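DegQ (Legionella pneumophila, PDB 4YO1) probably acts as a periplasmic serine endopeptidase of the HtrA family, in which a trypsin-like protease domain is followed by PDZ domains. Local coordinates at residues N85-T90 / L124-I129; G78-P83 / L134-I139; A281-V286 / A295-G300; D141-E146 / P235-K240. The protein carries 1 engineered substitution. All coordinates share one frame; numbering follows the deposited sequence.

Contact 1 (N85-T90 / L124-I129); sequences NGIIIT and LAVLKI
Ile88 and Leu127 form the central hydrogen-bonded pair between two antiparallel strands, 87-90 and 124-128. Ile88 N reaches Leu127 O at 3.0 Å, and Leu127 N returns to Ile88 O at 2.9 Å. Thr90 and Ala125 repeat this pair of hydrogen bonds. Thr90 N lies 3.2 Å from Ala125 O, and Ala125 N lies 3.0 Å from Thr90 O. Ile87-Lys128 and Ile89-Val126 are the non-hydrogen-bonded pairs. Here CA-H...O contacts occur, as from Ile89 CA to Ala125 O at 3.4 Å. Before Ile87, Gly86 O accepts from Ile129 N, but the modelled bond is too short for its detail to be trusted.

Apolar contacts follow the two faces. On one face Ile87 CG2 meets Val126 CG1 at 3.7 Å. Further along, Ile89 CD1 touches Leu124 CD2 at 3.8 Å. Ile89 holds CG1 anti to its backbone N (chi1 175°), which carries CD1 toward Leu124. This face is covered by helix 236-249. On the other face, Ile88 and Leu127 lie side by side. Leu127 CD1 also meets the methyl CG2 of Thr90 at 3.9 Å, while Thr90 OG1 bonds to Ser77 O.

Gly86 and Ile87 form a G1 bulge against Asp82. The buried backbone polar groups pair with each other, and mostly branched aliphatic side chains lie on both faces. This chemistry fits a wall of the first trypsin-like barrel, where Thr90 comes near engineered Ala202, a predicted charge-relay position.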
loop_
_atom_site.group_PDB
_atom_site.type_symbol
_atom_site.label_atom_id
_atom_site.label_comp_id
_atom_site.label_asym_id
_atom_site.label_seq_id
_atom_site.Cartn_x
_atom_site.Cartn_y
_atom_site.Cartn_z
ATOM N N ASN A 85 -16.050 16.096 -28.433
ATOM C CA ASN A 85 -15.342 15.611 -29.615
ATOM C C ASN A 85 -15.113 14.102 -29.575
ATOM O O ASN A 85 -14.692 13.494 -30.563
ATOM C CB ASN A 85 -14.022 16.361 -29.808
ATOM C CG ASN A 85 -14.174 17.585 -30.694
ATOM O OD1 ASN A 85 -14.883 17.550 -31.700
ATOM N ND2 ASN A 85 -13.513 18.676 -30.322
ATOM N N GLY A 86 -15.407 13.506 -28.423
ATOM C CA GLY A 86 -15.289 12.071 -28.238
ATOM C C GLY A 86 -13.853 11.610 -28.100
ATOM O O GLY A 86 -13.485 10.539 -28.576
ATOM N N ILE A 87 -13.037 12.411 -27.429
ATOM C CA ILE A 87 -11.611 12.131 -27.362
ATOM C C ILE A 87 -11.192 11.496 -26.034
ATOM O O ILE A 87 -11.511 11.992 -24.950
ATOM C CB ILE A 87 -10.771 13.387 -27.741
ATOM C CG1 ILE A 87 -10.992 13.743 -29.208
ATOM C CG2 ILE A 87 -9.291 13.207 -27.430
ATOM C CD1 ILE A 87 -10.429 15.080 -29.577
ATOM N N ILE A 88 -10.517 10.355 -26.133
ATOM C CA ILE A 88 -10.049 9.644 -24.952
ATOM C C ILE A 88 -8.554 9.385 -25.061
ATOM O O ILE A 88 -7.999 9.307 -26.158
ATOM C CB ILE A 88 -10.819 8.298 -24.696
ATOM C CG1 ILE A 88 -9.967 7.090 -25.076
ATOM C CG2 ILE A 88 -12.179 8.263 -25.405
ATOM C CD1 ILE A 88 -9.389 6.365 -23.882
ATOM N N ILE A 89 -7.910 9.256 -23.908
ATOM C CA ILE A 89 -6.488 8.968 -23.843
ATOM C C ILE A 89 -6.232 7.708 -23.017
ATOM O O ILE A 89 -6.905 7.448 -22.018
ATOM C CB ILE A 89 -5.722 10.155 -23.252
ATOM C CG1 ILE A 89 -4.242 9.815 -23.072
ATOM C CG2 ILE A 89 -6.334 10.559 -21.935
ATOM C CD1 ILE A 89 -3.417 10.958 -22.544
ATOM N N THR A 90 -5.266 6.916 -23.457
ATOM C CA THR A 90 -4.920 5.678 -22.792
ATOM C C THR A 90 -3.436 5.443 -23.040
ATOM O O THR A 90 -2.766 6.301 -23.611
ATOM C CB THR A 90 -5.784 4.509 -23.331
ATOM O OG1 THR A 90 -5.308 3.263 -22.809
ATOM C CG2 THR A 90 -5.750 4.477 -24.849
ATOM N N LEU A 124 1.831 7.298 -24.305
ATOM C CA LEU A 124 0.481 7.818 -24.377
ATOM C C LEU A 124 -0.047 7.707 -25.795
ATOM O O LEU A 124 0.717 7.754 -26.758
ATOM C CB LEU A 124 0.433 9.276 -23.903
ATOM C CG LEU A 124 0.700 9.535 -22.416
ATOM C CD1 LEU A 124 0.829 11.031 -22.120
ATOM C CD2 LEU A 124 -0.390 8.906 -21.556
ATOM N N ALA A 125 -1.358 7.551 -25.913
ATOM C CA ALA A 125 -1.995 7.476 -27.212
ATOM C C ALA A 125 -3.383 8.101 -27.155
ATOM O O ALA A 125 -4.016 8.124 -26.094
ATOM C CB ALA A 125 -2.069 6.037 -27.676
ATOM N N VAL A 126 -3.842 8.616 -28.294
ATOM C CA VAL A 126 -5.112 9.326 -28.349
ATOM C C VAL A 126 -6.086 8.620 -29.280
ATOM O O VAL A 126 -5.719 8.227 -30.389
ATOM C CB VAL A 126 -4.932 10.765 -28.866
ATOM C CG1 VAL A 126 -6.246 11.523 -28.759
ATOM C CG2 VAL A 126 -3.834 11.480 -28.098
ATOM N N LEU A 127 -7.327 8.461 -28.834
ATOM C CA LEU A 127 -8.343 7.800 -29.642
ATOM C C LEU A 127 -9.559 8.704 -29.800
ATOM O O LEU A 127 -9.845 9.527 -28.929
ATOM C CB LEU A 127 -8.771 6.480 -28.996
ATOM C CG LEU A 127 -7.694 5.532 -28.458
ATOM C CD1 LEU A 127 -8.334 4.386 -27.708
ATOM C CD2 LEU A 127 -6.797 5.002 -29.557
ATOM N N LYS A 128 -10.275 8.554 -30.909
ATOM C CA LYS A 128 -11.490 9.332 -31.111
ATOM C C LYS A 128 -12.715 8.437 -31.093
ATOM O O LYS A 128 -12.682 7.303 -31.555
ATOM C CB LYS A 128 -11.436 10.156 -32.404
ATOM C CG LYS A 128 -12.453 11.301 -32.443
ATOM C CD LYS A 128 -12.302 12.154 -33.695
ATOM C CE LYS A 128 -13.178 13.401 -33.637
ATOM N NZ LYS A 128 -12.833 14.367 -34.726
ATOM N N ILE A 129 -13.792 8.966 -30.533
ATOM C CA ILE A 129 -15.058 8.268 -30.467
ATOM C C ILE A 129 -16.094 9.145 -31.175
ATOM O O ILE A 129 -16.150 10.358 -30.957
ATOM C CB ILE A 129 -15.436 7.942 -28.985
ATOM C CG1 ILE A 129 -15.540 6.431 -28.767
ATOM C CG2 ILE A 129 -16.722 8.624 -28.552
ATOM C CD1 ILE A 129 -14.211 5.710 -28.762
#

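Contact 2 (G78-P83 / L134-I139); sequences GVIIDP and LKSLVI
Ile80 and Leu134 meet at about a right angle. CD1 of Ile80 sits at the fork of the leucine, 4.1 Å from both Leu134 CD1 and Leu134 CD2. Val79 and Leu137 also cross almost perpendicularly, with Val79 CG1 3.9 Å from Leu137 CD2. Leu137 places CG between its backbone N and carbonyl carbon (chi1 62°), and its end bends back toward the strand although its first bond does not point there.

Pro83 brings the side of its ring to the loop. Its CB lies 3.7 Å from Leu134 CB, and its CD lies 4.1 Å from Ser136 CB. Ser136 stands between the two apolar groups and points at the strand. Its OG is anti to the backbone N (chi1 -157°) and donates to Ile80 O at 2.7 Å. The hydroxyl lies above the carbonyl plane, 40° out of it. This is the one hydrogen bond between 78-83 and 134-139, so across these two segments packing outweighs hydrogen bonding, and there is no strand pairing.

Strand 74-82 belongs to the first barrel of the protease domain, and 134-139 lies in the connection that leads to the second. Val79 and Leu137 both rest on Leu213 of strand 213-217 in that second barrel. Leu134 packs on Ile129. At the far end, Ile139 reaches Ile236 and Lys240 of helix 236-249.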
loop_
_atom_site.group_PDB
_atom_site.type_symbol
_atom_site.label_atom_id
_atom_site.label_comp_id
_atom_site.label_asym_id
_atom_site.label_seq_id
_atom_site.Cartn_x
_atom_site.Cartn_y
_atom_site.Cartn_z
ATOM N N GLY A 78 -8.846 3.926 -19.897
ATOM C CA GLY A 78 -8.574 5.194 -20.536
ATOM C C GLY A 78 -9.453 6.268 -19.947
ATOM O O GLY A 78 -10.452 5.970 -19.298
ATOM N N VAL A 79 -9.076 7.521 -20.173
ATOM C CA VAL A 79 -9.840 8.662 -19.678
ATOM C C VAL A 79 -10.418 9.507 -20.825
ATOM O O VAL A 79 -9.708 9.856 -21.771
ATOM C CB VAL A 79 -8.963 9.554 -18.778
ATOM C CG1 VAL A 79 -9.811 10.589 -18.054
ATOM C CG2 VAL A 79 -8.199 8.700 -17.785
ATOM N N ILE A 80 -11.707 9.824 -20.742
ATOM C CA ILE A 80 -12.318 10.749 -21.691
ATOM C C ILE A 80 -11.898 12.193 -21.395
ATOM O O ILE A 80 -12.110 12.702 -20.293
ATOM C CB ILE A 80 -13.854 10.666 -21.658
ATOM C CG1 ILE A 80 -14.324 9.299 -22.135
ATOM C CG2 ILE A 80 -14.459 11.729 -22.533
ATOM C CD1 ILE A 80 -15.825 9.191 -22.278
ATOM N N ILE A 81 -11.309 12.854 -22.385
ATOM C CA ILE A 81 -10.825 14.222 -22.202
ATOM C C ILE A 81 -11.799 15.287 -22.730
ATOM O O ILE A 81 -12.082 16.280 -22.054
ATOM C CB ILE A 81 -9.441 14.415 -22.856
ATOM C CG1 ILE A 81 -8.392 13.568 -22.137
ATOM C CG2 ILE A 81 -9.052 15.868 -22.842
ATOM C CD1 ILE A 81 -8.434 13.694 -20.631
ATOM N N ASP A 82 -12.313 15.067 -23.936
ATOM C CA ASP A 82 -13.236 16.003 -24.559
ATOM C C ASP A 82 -14.469 15.238 -25.034
ATOM O O ASP A 82 -14.435 14.577 -26.070
ATOM C CB ASP A 82 -12.544 16.714 -25.732
ATOM C CG ASP A 82 -13.389 17.825 -26.348
ATOM O OD1 ASP A 82 -14.471 18.153 -25.812
ATOM O OD2 ASP A 82 -12.949 18.388 -27.375
ATOM N N PRO A 83 -15.567 15.317 -24.268
ATOM C CA PRO A 83 -16.820 14.637 -24.622
ATOM C C PRO A 83 -17.502 15.269 -25.832
ATOM O O PRO A 83 -18.279 14.605 -26.506
ATOM C CB PRO A 83 -17.681 14.837 -23.376
ATOM C CG PRO A 83 -17.166 16.101 -22.781
ATOM C CD PRO A 83 -15.693 16.098 -23.025
ATOM N N LEU A 134 -21.652 11.982 -23.741
ATOM C CA LEU A 134 -20.550 11.645 -22.836
ATOM C C LEU A 134 -20.308 12.651 -21.714
ATOM O O LEU A 134 -20.520 13.852 -21.883
ATOM C CB LEU A 134 -19.253 11.468 -23.628
ATOM C CG LEU A 134 -19.302 10.372 -24.687
ATOM C CD1 LEU A 134 -18.048 10.400 -25.535
ATOM C CD2 LEU A 134 -19.478 9.023 -24.027
ATOM N N LYS A 135 -19.863 12.150 -20.567
ATOM C CA LYS A 135 -19.447 13.020 -19.474
ATOM C C LYS A 135 -17.972 12.807 -19.165
ATOM O O LYS A 135 -17.427 11.718 -19.359
ATOM C CB LYS A 135 -20.297 12.805 -18.216
ATOM C CG LYS A 135 -21.091 14.034 -17.771
ATOM C CD LYS A 135 -20.194 15.231 -17.452
ATOM C CE LYS A 135 -21.018 16.419 -16.949
ATOM N NZ LYS A 135 -20.205 17.649 -16.735
ATOM N N SER A 136 -17.328 13.866 -18.696
ATOM C CA SER A 136 -15.924 13.804 -18.354
ATOM C C SER A 136 -15.790 14.024 -16.857
ATOM O O SER A 136 -16.780 14.002 -16.120
ATOM C CB SER A 136 -15.139 14.862 -19.134
ATOM O OG SER A 136 -13.768 14.523 -19.238
ATOM N N LEU A 137 -14.561 14.241 -16.411
ATOM C CA LEU A 137 -14.297 14.511 -15.010
ATOM C C LEU A 137 -13.788 15.923 -14.845
ATOM O O LEU A 137 -13.499 16.599 -15.829
ATOM C CB LEU A 137 -13.249 13.541 -14.468
ATOM C CG LEU A 137 -11.843 13.549 -15.075
ATOM C CD1 LEU A 137 -10.961 14.666 -14.547
ATOM C CD2 LEU A 137 -11.190 12.203 -14.830
ATOM N N VAL A 138 -13.657 16.360 -13.598
ATOM C CA VAL A 138 -12.997 17.625 -13.330
ATOM C C VAL A 138 -11.489 17.393 -13.387
ATOM O O VAL A 138 -10.978 16.452 -12.789
ATOM C CB VAL A 138 -13.453 18.250 -11.993
ATOM C CG1 VAL A 138 -14.952 18.423 -11.994
ATOM C CG2 VAL A 138 -13.044 17.395 -10.818
ATOM N N ILE A 139 -10.781 18.226 -14.144
ATOM C CA ILE A 139 -9.342 18.023 -14.332
ATOM C C ILE A 139 -8.491 19.148 -13.725
ATOM O O ILE A 139 -8.834 20.330 -13.830
ATOM C CB ILE A 139 -8.991 17.718 -15.819
ATOM C CG1 ILE A 139 -8.054 18.761 -16.406
ATOM C CG2 ILE A 139 -10.250 17.588 -16.660
ATOM C CD1 ILE A 139 -6.621 18.322 -16.411
#

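Contact 3 (A281-V286 / A295-G300); sequences ALVSQV and AGLKSG
Val283 O accepts a nearly straight hydrogen bond from Gly300 N at 2.8 Å, in the carbonyl plane, as the loop 295-300 passes strand 281-286 with end-to-end directions 126° apart. The strand carries a classic bulge here, with Ser284 and Gln285 both opposite Phe260. The loop leaves helix 291-294 through a Schellman motif at Gly296.

Ser299 supplies the second polar link. Its OG is anti to the carbonyl carbon (chi1 -57°) and accepts from Val286 N at 2.8 Å. The N-H to OG angle of 131° shows a bent bond. Thus one backbone N-H of the strand is met by a side chain, two residues beyond the bulge's first member.

The apolar part centres on Leu297. Its CD2 faces the fork of Val283, 3.6 Å from Val283 CG1 and 3.7 Å from Val283 CG2, and the two side chains cross obliquely. Leu297 CD2 also reaches Val286 CG2 at 4.0 Å. Val286 turns both methyls to the loop, where they meet Leu297 O. At the other end, Leu282 CD1 lies over Gly300 CA at 3.9 Å.

Leu297 continues into the domain core on Ile332 and Ile334 of strand 329-336. Gln245 of helix 236-249 bonds to Ser284 OG. The sequence Ala-Gly-Leu-Lys-Ser-Gly, followed by Asp301, is familiar from PDZ domains of HtrA proteases; the segment joins the short helix to strand 302-306.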
loop_
_atom_site.group_PDB
_atom_site.type_symbol
_atom_site.label_atom_id
_atom_site.label_comp_id
_atom_site.label_asym_id
_atom_site.label_seq_id
_atom_site.Cartn_x
_atom_site.Cartn_y
_atom_site.Cartn_z
ATOM N N ALA A 281 12.201 23.226 -39.726
ATOM C CA ALA A 281 11.501 22.510 -38.662
ATOM C C ALA A 281 10.751 23.491 -37.753
ATOM O O ALA A 281 11.343 24.127 -36.885
ATOM C CB ALA A 281 12.475 21.664 -37.852
ATOM N N LEU A 282 9.446 23.605 -37.974
ATOM C CA LEU A 282 8.571 24.483 -37.210
ATOM C C LEU A 282 8.551 24.147 -35.720
ATOM O O LEU A 282 8.355 22.994 -35.351
ATOM C CB LEU A 282 7.154 24.370 -37.764
ATOM C CG LEU A 282 6.050 25.050 -36.965
ATOM C CD1 LEU A 282 6.378 26.523 -36.728
ATOM C CD2 LEU A 282 4.729 24.887 -37.707
ATOM N N VAL A 283 8.745 25.144 -34.859
ATOM C CA VAL A 283 8.602 24.884 -33.426
ATOM C C VAL A 283 7.155 25.052 -32.961
ATOM O O VAL A 283 6.641 26.166 -32.841
ATOM C CB VAL A 283 9.572 25.696 -32.547
ATOM C CG1 VAL A 283 10.969 25.190 -32.719
ATOM C CG2 VAL A 283 9.530 27.115 -32.920
ATOM N N SER A 284 6.509 23.921 -32.698
ATOM C CA SER A 284 5.081 23.900 -32.425
ATOM C C SER A 284 4.732 24.235 -30.972
ATOM O O SER A 284 3.558 24.432 -30.641
ATOM C CB SER A 284 4.513 22.536 -32.809
ATOM O OG SER A 284 5.268 21.487 -32.226
ATOM N N GLN A 285 5.752 24.280 -30.117
ATOM C CA GLN A 285 5.588 24.630 -28.707
ATOM C C GLN A 285 6.923 24.695 -27.956
ATOM O O GLN A 285 7.744 23.779 -28.057
ATOM C CB GLN A 285 4.658 23.655 -27.976
ATOM C CG GLN A 285 4.532 24.019 -26.504
ATOM C CD GLN A 285 3.554 23.170 -25.739
ATOM O OE1 GLN A 285 2.904 22.285 -26.292
ATOM N NE2 GLN A 285 3.442 23.435 -24.446
ATOM N N VAL A 286 7.127 25.772 -27.199
ATOM C CA VAL A 286 8.286 25.869 -26.325
ATOM C C VAL A 286 7.867 25.884 -24.860
ATOM O O VAL A 286 7.228 26.830 -24.398
ATOM C CB VAL A 286 9.087 27.133 -26.601
ATOM C CG1 VAL A 286 10.325 27.162 -25.731
ATOM C CG2 VAL A 286 9.461 27.203 -28.059
ATOM N N ALA A 295 17.188 30.090 -24.067
ATOM C CA ALA A 295 18.125 30.354 -25.140
ATOM C C ALA A 295 17.472 31.331 -26.097
ATOM O O ALA A 295 18.087 31.777 -27.060
ATOM C CB ALA A 295 18.476 29.091 -25.850
ATOM N N GLY A 296 16.208 31.644 -25.826
ATOM C CA GLY A 296 15.480 32.647 -26.579
ATOM C C GLY A 296 14.572 32.128 -27.685
ATOM O O GLY A 296 14.031 32.906 -28.469
ATOM N N LEU A 297 14.387 30.817 -27.762
ATOM C CA LEU A 297 13.602 30.268 -28.859
ATOM C C LEU A 297 12.105 30.265 -28.571
ATOM O O LEU A 297 11.647 29.639 -27.617
ATOM C CB LEU A 297 14.081 28.864 -29.223
ATOM C CG LEU A 297 13.747 28.441 -30.656
ATOM C CD1 LEU A 297 14.804 27.503 -31.208
ATOM C CD2 LEU A 297 12.381 27.787 -30.723
ATOM N N LYS A 298 11.345 30.951 -29.416
ATOM C CA LYS A 298 9.901 31.025 -29.244
ATOM C C LYS A 298 9.185 30.060 -30.179
ATOM O O LYS A 298 9.738 29.645 -31.190
ATOM C CB LYS A 298 9.413 32.459 -29.482
ATOM C CG LYS A 298 9.968 33.463 -28.474
ATOM C CD LYS A 298 9.220 34.792 -28.498
ATOM C CE LYS A 298 9.779 35.734 -27.436
ATOM N NZ LYS A 298 9.097 37.065 -27.394
ATOM N N SER A 299 7.958 29.695 -29.823
ATOM C CA SER A 299 7.106 28.894 -30.688
ATOM C C SER A 299 6.794 29.667 -31.953
ATOM O O SER A 299 6.727 30.903 -31.932
ATOM C CB SER A 299 5.796 28.549 -29.984
ATOM O OG SER A 299 6.028 27.877 -28.758
ATOM N N GLY A 300 6.593 28.941 -33.052
ATOM C CA GLY A 300 6.289 29.567 -34.323
ATOM C C GLY A 300 7.551 29.901 -35.097
ATOM O O GLY A 300 7.483 30.348 -36.246
#

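Contact 4 (D141-E146 / P235-K240); sequences DSDKLE and PINMAK. With CD (cadmium ion), chain C; CD (cadmium ion), chain E.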
loop_
_atom_site.group_PDB
_atom_site.type_symbol
_atom_site.label_atom_id
_atom_site.label_comp_id
_atom_site.label_asym_id
_atom_site.label_seq_id
_atom_site.Cartn_x
_atom_site.Cartn_y
_atom_site.Cartn_z
ATOM N N ASP A 141 -4.419 20.768 -12.151
ATOM C CA ASP A 141 -3.107 21.198 -12.611
ATOM C C ASP A 141 -2.025 20.390 -11.910
ATOM O O ASP A 141 -1.954 20.355 -10.681
ATOM C CB ASP A 141 -2.901 22.692 -12.348
ATOM C CG ASP A 141 -1.640 23.243 -13.010
ATOM O OD1 ASP A 141 -0.759 22.449 -13.409
ATOM O OD2 ASP A 141 -1.523 24.481 -13.132
ATOM N N SER A 142 -1.173 19.755 -12.703
ATOM C CA SER A 142 -0.078 18.971 -12.156
ATOM C C SER A 142 1.034 19.860 -11.588
ATOM O O SER A 142 1.964 19.376 -10.939
ATOM C CB SER A 142 0.469 18.029 -13.222
ATOM O OG SER A 142 0.634 18.705 -14.452
ATOM N N ASP A 143 0.931 21.165 -11.820
ATOM C CA ASP A 143 1.906 22.091 -11.261
ATOM C C ASP A 143 1.679 22.281 -9.766
ATOM O O ASP A 143 2.621 22.499 -9.008
ATOM C CB ASP A 143 1.868 23.431 -11.995
ATOM C CG ASP A 143 2.280 23.302 -13.441
ATOM O OD1 ASP A 143 2.666 22.176 -13.830
ATOM O OD2 ASP A 143 2.237 24.314 -14.183
ATOM N N LYS A 144 0.422 22.188 -9.348
ATOM C CA LYS A 144 0.077 22.345 -7.941
ATOM C C LYS A 144 0.445 21.097 -7.148
ATOM O O LYS A 144 0.439 21.112 -5.922
ATOM C CB LYS A 144 -1.413 22.665 -7.781
ATOM C CG LYS A 144 -1.756 24.144 -7.948
ATOM C CD LYS A 144 -2.987 24.354 -8.833
ATOM C CE LYS A 144 -4.260 23.702 -8.269
ATOM N NZ LYS A 144 -4.868 24.463 -7.125
ATOM N N LEU A 145 0.771 20.026 -7.867
ATOM C CA LEU A 145 1.107 18.738 -7.264
ATOM C C LEU A 145 2.404 18.772 -6.458
ATOM O O LEU A 145 3.439 19.256 -6.918
ATOM C CB LEU A 145 1.246 17.666 -8.341
ATOM C CG LEU A 145 0.238 16.524 -8.412
ATOM C CD1 LEU A 145 0.846 15.392 -9.211
ATOM C CD2 LEU A 145 -0.159 16.043 -7.036
ATOM N N GLU A 146 2.341 18.228 -5.252
ATOM C CA GLU A 146 3.513 18.093 -4.396
ATOM C C GLU A 146 3.549 16.704 -3.766
ATOM O O GLU A 146 2.513 16.106 -3.511
ATOM C CB GLU A 146 3.484 19.137 -3.281
ATOM C CG GLU A 146 3.664 20.567 -3.733
ATOM C CD GLU A 146 3.825 21.520 -2.561
ATOM O OE1 GLU A 146 2.807 22.113 -2.136
ATOM O OE2 GLU A 146 4.963 21.673 -2.054
ATOM N N PRO A 235 2.155 13.531 -15.693
ATOM C CA PRO A 235 1.448 14.726 -15.214
ATOM C C PRO A 235 0.513 15.229 -16.296
ATOM O O PRO A 235 0.954 15.411 -17.428
ATOM C CB PRO A 235 2.574 15.732 -15.005
ATOM C CG PRO A 235 3.788 14.911 -14.827
ATOM C CD PRO A 235 3.611 13.731 -15.711
ATOM N N ILE A 236 -0.756 15.429 -15.958
ATOM C CA ILE A 236 -1.783 15.730 -16.951
ATOM C C ILE A 236 -1.486 16.976 -17.796
ATOM O O ILE A 236 -1.992 17.111 -18.907
ATOM C CB ILE A 236 -3.186 15.841 -16.304
ATOM C CG1 ILE A 236 -4.285 15.909 -17.373
ATOM C CG2 ILE A 236 -3.254 17.009 -15.359
ATOM C CD1 ILE A 236 -4.456 14.613 -18.164
ATOM N N ASN A 237 -0.659 17.884 -17.292
ATOM C CA ASN A 237 -0.269 19.022 -18.106
ATOM C C ASN A 237 0.481 18.516 -19.320
ATOM O O ASN A 237 0.100 18.783 -20.452
ATOM C CB ASN A 237 0.591 20.003 -17.314
ATOM C CG ASN A 237 -0.220 20.828 -16.341
ATOM O OD1 ASN A 237 -1.433 20.966 -16.491
ATOM N ND2 ASN A 237 0.444 21.380 -15.339
ATOM N N MET A 238 1.537 17.763 -19.064
ATOM C CA MET A 238 2.321 17.126 -20.110
ATOM C C MET A 238 1.454 16.242 -20.991
ATOM O O MET A 238 1.608 16.224 -22.210
ATOM C CB MET A 238 3.409 16.282 -19.461
ATOM C CG MET A 238 4.351 15.578 -20.401
ATOM S SD MET A 238 5.843 15.116 -19.501
ATOM C CE MET A 238 6.924 14.703 -20.869
ATOM N N ALA A 239 0.539 15.508 -20.371
ATOM C CA ALA A 239 -0.347 14.621 -21.113
ATOM C C ALA A 239 -1.187 15.402 -22.111
ATOM O O ALA A 239 -1.296 15.020 -23.278
ATOM C CB ALA A 239 -1.231 13.852 -20.170
ATOM N N LYS A 240 -1.772 16.505 -21.653
ATOM C CA LYS A 240 -2.612 17.316 -22.518
ATOM C C LYS A 240 -1.792 17.977 -23.615
ATOM O O LYS A 240 -2.254 18.099 -24.747
ATOM C CB LYS A 240 -3.411 18.340 -21.711
ATOM C CG LYS A 240 -4.682 17.750 -21.112
ATOM C CD LYS A 240 -5.595 18.799 -20.495
ATOM C CE LYS A 240 -4.888 19.547 -19.375
ATOM N NZ LYS A 240 -5.778 20.477 -18.625
HETATM CD CD CD C . 3.313 24.606 -16.394
HETATM CD CD CD E . 2.059 23.056 -0.023
#
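Asn237 turns its flat amide toward two carboxylates, with planes 67° from that of Asp141 and 78° from that of Asp143. Asp141 starts an Asx turn and a type I beta turn running to Lys144. Its OD1 is approached from opposite faces of the carboxylate. From one face Asn237 ND2 donates on the syn side of Asp141 OD1, and that oxygen lies close to the amide plane of Asn237. From the other face Asp143 N donates at 2.7 Å. The Asn237 ND2 to Asp141 OD1 bond is modelled at 2.5 Å, a shortness that is doubtful at this resolution. ND2 also makes a weak bond to Asp143 OD1 at 2.8 Å.

Helix 236-249 begins here, with Pro235 at its N-cap position. Ser142 sets its OG between its backbone N and carbonyl carbon (chi1 45°), and OG accepts from Asn237 N at 3.2 Å. A loop side chain thus satisfies an N-H in the first turn of the helix. Ser142 CB packs on Pro235 CB at 3.6 Å. The two carboxylates may be favoured by the positive end of the helix.

The contact joins the loop before strand 150-155 to the helix that leads from the second protease barrel toward the PDZ domain. A cadmium ion lies beside it, bound by Asp143 OD2 at 2.5 Å and by Gln288 of the PDZ domain. Glu146 OE2 forms a salt bridge with Lys27 of a second subunit, while Glu146 OE1 binds another cadmium ion at 2.4 Å.

How the contacts relate
Contact 1 is the buried one, held by backbone pairing and aliphatic packing. Contact 2 shares its barrel through 78-83 alone: strands 74-82 and 87-91 are neighbours, with Ile81 N and Val79 N probably bonded to Ile87 O and Ile89 O. It is only partly buried and relies on one hydroxyl and side-chain packing. Contact 4 is at the surface and is mostly polar, with acids, an amide and cadmium. Its helix segment touches contacts 1 and 2, through Ala239 on Leu124 in contact 1 and at the end of the loop of contact 2. Contact 3 lies in the PDZ domain, about 26 Å between centres from contact 1, and mixes both kinds of chemistry.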